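Local structure of long form salivary protein D7L1 (Aedes aegypti, 3DXL) at residues 146-154 / 264-274. The protein binds and sequesters host biogenic amines and leukotrienes, and so modulates blood feeding by female mosquitoes on vertebrates. Numbering follows the deposited sequence.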
loop_
_atom_site.group_PDB
_atom_site.type_symbol
_atom_site.label_atom_id
_atom_site.label_comp_id
_atom_site.label_asym_id
_atom_site.label_seq_id
_atom_site.Cartn_x
_atom_site.Cartn_y
_atom_site.Cartn_z
ATOM N N ILE A 146 7.519 -9.762 -7.301
ATOM C CA ILE A 146 6.579 -9.056 -6.437
ATOM C C ILE A 146 7.197 -8.982 -5.047
ATOM O O ILE A 146 7.923 -9.886 -4.632
ATOM C CB ILE A 146 5.187 -9.755 -6.400
ATOM C CG1 ILE A 146 4.122 -8.830 -5.794
ATOM C CG2 ILE A 146 5.273 -11.088 -5.664
ATOM C CD1 ILE A 146 2.712 -9.395 -5.830
ATOM N N ARG A 147 6.903 -7.909 -4.322
ATOM C CA ARG A 147 7.295 -7.880 -2.926
ATOM C C ARG A 147 6.558 -9.021 -2.200
ATOM O O ARG A 147 5.325 -9.151 -2.288
ATOM C CB ARG A 147 6.962 -6.533 -2.307
ATOM C CG ARG A 147 7.247 -6.421 -0.824
ATOM C CD ARG A 147 6.011 -6.695 0.020
ATOM N NE ARG A 147 6.348 -6.604 1.438
ATOM C CZ ARG A 147 5.569 -7.032 2.425
ATOM N NH1 ARG A 147 5.976 -6.906 3.680
ATOM N NH2 ARG A 147 4.368 -7.562 2.157
ATOM N N GLN A 148 7.310 -9.843 -1.480
ATOM C CA GLN A 148 6.775 -11.019 -0.790
ATOM C C GLN A 148 6.343 -10.656 0.618
ATOM O O GLN A 148 6.773 -9.644 1.179
ATOM C CB GLN A 148 7.828 -12.130 -0.743
ATOM C CG GLN A 148 8.213 -12.682 -2.098
ATOM C CD GLN A 148 7.193 -13.651 -2.659
ATOM O OE1 GLN A 148 6.537 -14.390 -1.918
ATOM N NE2 GLN A 148 7.061 -13.659 -3.975
ATOM N N LYS A 149 5.473 -11.469 1.205
ATOM C CA LYS A 149 5.098 -11.233 2.590
ATOM C C LYS A 149 6.344 -11.230 3.467
ATOM O O LYS A 149 7.246 -12.049 3.286
ATOM C CB LYS A 149 4.087 -12.280 3.066
ATOM C CG LYS A 149 2.766 -12.203 2.311
ATOM C CD LYS A 149 1.735 -13.201 2.814
ATOM C CE LYS A 149 0.968 -12.639 3.987
ATOM N NZ LYS A 149 -0.154 -13.545 4.330
ATOM N N LYS A 150 6.385 -10.284 4.398
ATOM C CA LYS A 150 7.477 -10.127 5.364
ATOM C C LYS A 150 8.790 -9.637 4.731
ATOM O O LYS A 150 9.854 -9.704 5.367
ATOM C CB LYS A 150 7.699 -11.409 6.187
ATOM C CG LYS A 150 6.450 -11.961 6.888
ATOM C CD LYS A 150 5.944 -11.060 8.018
ATOM C CE LYS A 150 6.897 -11.038 9.221
ATOM N NZ LYS A 150 7.118 -12.374 9.861
ATOM N N GLN A 151 8.715 -9.117 3.507
ATOM C CA GLN A 151 9.897 -8.589 2.828
ATOM C C GLN A 151 9.892 -7.059 2.836
ATOM O O GLN A 151 8.914 -6.430 2.459
ATOM C CB GLN A 151 9.983 -9.115 1.393
ATOM C CG GLN A 151 11.224 -8.625 0.656
ATOM C CD GLN A 151 11.309 -9.122 -0.772
ATOM O OE1 GLN A 151 10.291 -9.340 -1.439
ATOM N NE2 GLN A 151 12.542 -9.274 -1.262
ATOM N N SER A 152 10.997 -6.452 3.262
ATOM C CA SER A 152 11.154 -5.011 3.093
ATOM C C SER A 152 10.843 -4.614 1.655
ATOM O O SER A 152 11.383 -5.214 0.718
ATOM C CB SER A 152 12.594 -4.633 3.391
ATOM O OG SER A 152 12.865 -3.313 2.950
ATOM N N TYR A 153 9.994 -3.610 1.455
ATOM C CA TYR A 153 9.721 -3.182 0.089
ATOM C C TYR A 153 10.987 -2.625 -0.569
ATOM O O TYR A 153 11.219 -2.804 -1.761
ATOM C CB TYR A 153 8.561 -2.173 -0.009
ATOM C CG TYR A 153 7.879 -2.264 -1.359
ATOM C CD1 TYR A 153 6.679 -2.960 -1.503
ATOM C CD2 TYR A 153 8.456 -1.711 -2.507
ATOM C CE1 TYR A 153 6.069 -3.092 -2.741
ATOM C CE2 TYR A 153 7.867 -1.835 -3.746
ATOM C CZ TYR A 153 6.667 -2.533 -3.862
ATOM O OH TYR A 153 6.070 -2.672 -5.094
ATOM N N PHE A 154 11.798 -1.926 0.220
ATOM C CA PHE A 154 13.061 -1.389 -0.285
ATOM C C PHE A 154 13.960 -2.520 -0.794
ATOM O O PHE A 154 14.549 -2.407 -1.869
ATOM C CB PHE A 154 13.790 -0.583 0.800
ATOM C CG PHE A 154 13.166 0.761 1.119
ATOM C CD1 PHE A 154 13.974 1.896 1.147
ATOM C CD2 PHE A 154 11.819 0.904 1.443
ATOM C CE1 PHE A 154 13.452 3.144 1.457
ATOM C CE2 PHE A 154 11.294 2.174 1.764
ATOM C CZ PHE A 154 12.116 3.290 1.773
ATOM N N PHE A 264 11.463 8.211 6.216
ATOM C CA PHE A 264 11.661 7.223 5.149
ATOM C C PHE A 264 12.297 5.964 5.735
ATOM O O PHE A 264 11.902 4.849 5.401
ATOM C CB PHE A 264 12.573 7.850 4.091
ATOM C CG PHE A 264 12.403 7.339 2.676
ATOM C CD1 PHE A 264 11.201 7.493 1.997
ATOM C CD2 PHE A 264 13.494 6.816 1.978
ATOM C CE1 PHE A 264 11.087 7.098 0.670
ATOM C CE2 PHE A 264 13.375 6.416 0.646
ATOM C CZ PHE A 264 12.159 6.562 0.002
ATOM N N ASP A 265 13.266 6.142 6.630
ATOM C CA ASP A 265 13.877 5.007 7.316
ATOM C C ASP A 265 12.832 4.211 8.094
ATOM O O ASP A 265 12.803 2.979 8.051
ATOM C CB ASP A 265 14.968 5.450 8.305
ATOM C CG ASP A 265 16.278 5.837 7.635
ATOM O OD1 ASP A 265 16.451 5.670 6.410
ATOM O OD2 ASP A 265 17.143 6.330 8.382
ATOM N N TYR A 266 11.971 4.906 8.831
ATOM C CA TYR A 266 10.962 4.197 9.618
ATOM C C TYR A 266 9.918 3.528 8.716
ATOM O O TYR A 266 9.450 2.421 9.014
ATOM C CB TYR A 266 10.297 5.131 10.624
ATOM C CG TYR A 266 9.394 4.449 11.639
ATOM C CD1 TYR A 266 9.770 3.257 12.263
ATOM C CD2 TYR A 266 8.172 5.027 12.003
ATOM C CE1 TYR A 266 8.943 2.653 13.206
ATOM C CE2 TYR A 266 7.352 4.429 12.951
ATOM C CZ TYR A 266 7.745 3.250 13.545
ATOM O OH TYR A 266 6.952 2.654 14.493
ATOM N N ARG A 267 9.594 4.169 7.596
ATOM C CA ARG A 267 8.720 3.533 6.618
ATOM C C ARG A 267 9.329 2.239 6.092
ATOM O O ARG A 267 8.607 1.245 5.930
ATOM C CB ARG A 267 8.366 4.481 5.475
ATOM C CG ARG A 267 7.414 3.860 4.435
ATOM C CD ARG A 267 6.130 3.333 5.078
ATOM N NE ARG A 267 5.166 2.781 4.129
ATOM C CZ ARG A 267 4.259 3.498 3.476
ATOM N NH1 ARG A 267 4.207 4.824 3.618
ATOM N NH2 ARG A 267 3.380 2.883 2.684
ATOM N N GLU A 268 10.635 2.230 5.823
ATOM C CA GLU A 268 11.268 0.991 5.365
ATOM C C GLU A 268 11.072 -0.129 6.392
ATOM O O GLU A 268 10.757 -1.268 6.031
ATOM C CB GLU A 268 12.759 1.199 5.076
ATOM C CG GLU A 268 13.460 -0.033 4.465
ATOM C CD GLU A 268 13.894 -1.100 5.481
ATOM O OE1 GLU A 268 14.226 -0.746 6.631
ATOM O OE2 GLU A 268 13.909 -2.300 5.116
ATOM N N VAL A 269 11.272 0.192 7.665
ATOM C CA VAL A 269 11.100 -0.773 8.740
ATOM C C VAL A 269 9.671 -1.319 8.746
ATOM O O VAL A 269 9.444 -2.537 8.792
ATOM C CB VAL A 269 11.454 -0.152 10.113
ATOM C CG1 VAL A 269 11.050 -1.080 11.256
ATOM C CG2 VAL A 269 12.952 0.140 10.191
ATOM N N ARG A 270 8.693 -0.422 8.676
ATOM C CA ARG A 270 7.297 -0.833 8.718
ATOM C C ARG A 270 6.885 -1.583 7.449
ATOM O O ARG A 270 5.968 -2.418 7.495
ATOM C CB ARG A 270 6.397 0.366 9.006
ATOM C CG ARG A 270 6.604 0.893 10.421
ATOM C CD ARG A 270 5.654 2.010 10.792
ATOM N NE ARG A 270 6.039 3.247 10.124
ATOM C CZ ARG A 270 5.399 3.775 9.081
ATOM N NH1 ARG A 270 4.318 3.182 8.581
ATOM N NH2 ARG A 270 5.844 4.901 8.530
ATOM N N SER A 271 7.566 -1.333 6.328
ATOM C CA SER A 271 7.256 -2.041 5.077
ATOM C C SER A 271 7.626 -3.517 5.151
ATOM O O SER A 271 7.169 -4.314 4.330
ATOM C CB SER A 271 7.923 -1.404 3.853
ATOM O OG SER A 271 9.285 -1.798 3.735
ATOM N N GLN A 272 8.450 -3.885 6.130
ATOM C CA GLN A 272 8.839 -5.282 6.293
ATOM C C GLN A 272 7.705 -6.159 6.804
ATOM O O GLN A 272 7.752 -7.375 6.626
ATOM C CB GLN A 272 10.006 -5.398 7.269
ATOM C CG GLN A 272 11.260 -4.655 6.827
ATOM C CD GLN A 272 12.343 -4.601 7.890
ATOM O OE1 GLN A 272 12.206 -5.163 8.975
ATOM N NE2 GLN A 272 13.425 -3.896 7.582
ATOM N N ILE A 273 6.717 -5.557 7.466
ATOM C CA ILE A 273 5.583 -6.295 8.020
ATOM C C ILE A 273 4.371 -5.399 7.833
ATOM O O ILE A 273 4.192 -4.427 8.566
ATOM C CB ILE A 273 5.756 -6.596 9.540
ATOM C CG1 ILE A 273 7.137 -7.198 9.858
ATOM C CG2 ILE A 273 4.627 -7.510 10.030
ATOM C CD1 ILE A 273 7.456 -7.252 11.342
ATOM N N TYR A 274 3.525 -5.717 6.865
ATOM C CA TYR A 274 2.404 -4.828 6.590
ATOM C C TYR A 274 1.479 -4.689 7.805
ATOM O O TYR A 274 0.963 -3.603 8.067
ATOM C CB TYR A 274 1.655 -5.259 5.330
ATOM C CG TYR A 274 2.312 -4.823 4.030
ATOM C CD1 TYR A 274 3.651 -4.394 3.983
ATOM C CD2 TYR A 274 1.596 -4.854 2.839
ATOM C CE1 TYR A 274 4.232 -3.995 2.793
ATOM C CE2 TYR A 274 2.171 -4.474 1.643
ATOM C CZ TYR A 274 3.505 -4.044 1.626
ATOM O OH TYR A 274 4.091 -3.659 0.445
#
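Ser152 OG donates a hydrogen bond to Glu268 OE2 over 2.6 Å, meeting the lone pair that points away from the other carboxylate oxygen. Gln272 NE2 reaches the same OE2 from the syn side, 28° out of the carboxylate plane. Two donors thus grip one oxygen of this noradrenaline-site carboxylate and probably limit its rotation. The aliphatic part of Glu268 lies over one face of Phe154, with CB 3.7 Å from the ring centroid in a CH-pi contact. Glu268 CG stands anti to the backbone N (chi1 -175°), and the bend at chi2 then carries the carboxylate off the ring to Ser152. Phe154 in turn points its edge at the face of Phe264, a T-shaped pair with planes at 68°.

Beside this cluster, Tyr153 N donates to Ser271 OG (3.0 Å). That hydroxyl itself donates to Glu268 O, one turn back. At the far end the guanidinium of Arg147 lies flat on the Tyr274 ring, its CZ 3.7 Å from the ring centroid, a cation-pi stack. Arg147 NE donates to Gln151 O at 2.8 Å, which holds the group in place, and NH1 adds a weak bond to Ser271 O. The type II turn from Gln148 to Gln151 brings Lys150 CA against Gln272 O in a CA-H...O contact of 3.0 Å.

Ser152 is the N-cap of helix 153-161, and its OG also accepts from Glu155 N. The contact thus joins the start of that helix and the preceding turn to the C-terminal half of helix 257-271 and the residues after it. Phe154 lies near Glu158 and His189, further residues of the amine pocket. Helix 6-20 borders the other end: Leu10 touches Arg147, and Glu7 accepts a hydrogen bond from Tyr274 OH.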